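Local coordinates for DNA excision repair protein ERCC-6-like (Homo sapiens, PDB 5JNO) that acts as an ATP-dependent DNA translocase that senses tension on catenated DNA in anaphase, represented here by its short N-terminal TPR piece, at residues 6-11 / 39-44. Sequence-based numbering, arbitrary orientation.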
# COMPACT_ATOMS: atom_id res chain seq x y z
N PRO B 6 -7.50 1.85 8.60
CA PRO B 6 -8.00 0.75 7.79
C PRO B 6 -9.21 1.11 6.93
O PRO B 6 -9.42 0.51 5.89
CB PRO B 6 -8.37 -0.30 8.83
CG PRO B 6 -7.44 -0.02 9.97
CD PRO B 6 -7.36 1.47 10.02
N GLU B 7 -10.00 2.08 7.39
CA GLU B 7 -11.14 2.63 6.66
C GLU B 7 -10.67 3.31 5.40
O GLU B 7 -11.21 3.08 4.33
CB GLU B 7 -11.89 3.67 7.52
CG GLU B 7 -12.58 3.13 8.76
CD GLU B 7 -11.73 3.21 10.04
OE1 GLU B 7 -10.54 2.81 10.08
OE2 GLU B 7 -12.29 3.68 11.04
N GLN B 8 -9.67 4.17 5.53
CA GLN B 8 -9.07 4.82 4.38
C GLN B 8 -8.52 3.79 3.40
O GLN B 8 -8.82 3.86 2.21
CB GLN B 8 -7.98 5.79 4.83
CG GLN B 8 -8.53 7.03 5.51
CD GLN B 8 -7.44 7.92 6.13
OE1 GLN B 8 -6.44 7.46 6.70
NE2 GLN B 8 -7.65 9.22 6.03
N ALA B 9 -7.76 2.82 3.90
CA ALA B 9 -7.16 1.82 3.03
C ALA B 9 -8.22 1.10 2.24
O ALA B 9 -8.05 0.87 1.03
CB ALA B 9 -6.32 0.82 3.80
N ALA B 10 -9.31 0.75 2.92
CA ALA B 10 -10.39 -0.01 2.27
C ALA B 10 -11.00 0.78 1.11
O ALA B 10 -11.21 0.22 0.05
CB ALA B 10 -11.45 -0.42 3.29
N HIS B 11 -11.25 2.06 1.34
CA HIS B 11 -11.79 2.95 0.31
C HIS B 11 -10.80 3.15 -0.83
O HIS B 11 -11.18 3.03 -2.00
CB HIS B 11 -12.14 4.31 0.91
CG HIS B 11 -13.41 4.30 1.70
ND1 HIS B 11 -14.61 3.87 1.16
CD2 HIS B 11 -13.68 4.67 2.96
CE1 HIS B 11 -15.56 3.97 2.07
NE2 HIS B 11 -15.02 4.44 3.18
N LYS B 39 -6.37 8.99 -5.23
CA LYS B 39 -5.29 9.96 -5.07
C LYS B 39 -5.49 10.85 -3.85
O LYS B 39 -4.52 11.28 -3.22
CB LYS B 39 -5.14 10.83 -6.34
CG LYS B 39 -4.18 12.00 -6.19
CD LYS B 39 -3.81 12.65 -7.53
CE LYS B 39 -5.00 13.38 -8.17
NZ LYS B 39 -5.70 14.36 -7.29
N ASP B 40 -6.75 11.16 -3.56
CA ASP B 40 -7.08 12.04 -2.44
C ASP B 40 -6.85 11.39 -1.09
O ASP B 40 -6.66 12.09 -0.11
CB ASP B 40 -8.54 12.45 -2.47
CG ASP B 40 -8.88 13.40 -3.62
OD1 ASP B 40 -8.00 13.92 -4.35
OD2 ASP B 40 -10.10 13.60 -3.76
N ILE B 41 -6.92 10.06 -1.04
CA ILE B 41 -6.63 9.31 0.18
C ILE B 41 -5.13 9.02 0.28
O ILE B 41 -4.53 9.25 1.32
CB ILE B 41 -7.43 7.99 0.24
CG1 ILE B 41 -8.93 8.27 0.18
CG2 ILE B 41 -7.05 7.17 1.48
CD1 ILE B 41 -9.80 7.07 -0.05
N PHE B 42 -4.53 8.52 -0.79
CA PHE B 42 -3.16 7.98 -0.74
C PHE B 42 -2.47 8.23 -2.08
O PHE B 42 -2.40 7.35 -2.94
CB PHE B 42 -3.21 6.48 -0.40
CG PHE B 42 -1.88 5.84 -0.08
CD1 PHE B 42 -0.65 6.48 -0.28
CD2 PHE B 42 -1.87 4.53 0.40
CE1 PHE B 42 0.55 5.85 0.02
CE2 PHE B 42 -0.67 3.89 0.72
CZ PHE B 42 0.54 4.55 0.53
N PRO B 43 -1.93 9.45 -2.26
CA PRO B 43 -1.35 9.76 -3.57
C PRO B 43 -0.09 8.92 -3.83
O PRO B 43 0.66 8.67 -2.89
CB PRO B 43 -1.00 11.27 -3.46
CG PRO B 43 -0.96 11.57 -1.99
CD PRO B 43 -1.92 10.61 -1.34
N ASN B 44 0.10 8.45 -5.06
CA ASN B 44 1.31 7.72 -5.44
C ASN B 44 1.50 7.71 -6.95
O ASN B 44 0.53 7.73 -7.69
CB ASN B 44 1.30 6.26 -4.91
CG ASN B 44 0.12 5.43 -5.44
OD1 ASN B 44 -1.00 5.54 -4.93
ND2 ASN B 44 0.38 4.60 -6.44
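The two antiparallel helices of the N-terminal helical hairpin meet here at their open end: Ile41, in the last turn of helix 28-41 and near the end of TPR repeat 12-45, packs on one flank of the first turns of helix 6-25, which starts ahead of that repeat. Ile41 reaches Gln8 and His11, one helical turn apart, with a different branch for each. Its CG2 methyl lies 3.7 Å from Gln8 CB, while CD1, at the end of the longer branch, comes equally close to His11 CB, again at 3.7 Å. The split follows from the torsions: CG2 is anti to the backbone N of Ile41 and CG1 anti to its carbonyl carbon (chi1 -59°), and the extended chi2 carries CD1 on to the later residue. The carbonyl O of Gln8 faces both methyls, 3.8 Å from CG2 and 4.0 Å from CD1. The side chains of Gln8 and His11 touch Ile41 through their CB atoms; that of Gln8 runs on extended beyond CG, and its NE2 makes a weak hydrogen bond to Glu2 OE2. The backbone N of Gln8 is bonded to Ser5 OG. The patch is small, 132 Å² in all, purely van der Waals and at the surface. Beyond Ile41, Phe42 meets the ring of Tyr12 and makes a cation-pi contact with a basic side chain of another protein's chain, and Asn44 stands at the N-cap of helix 45-48.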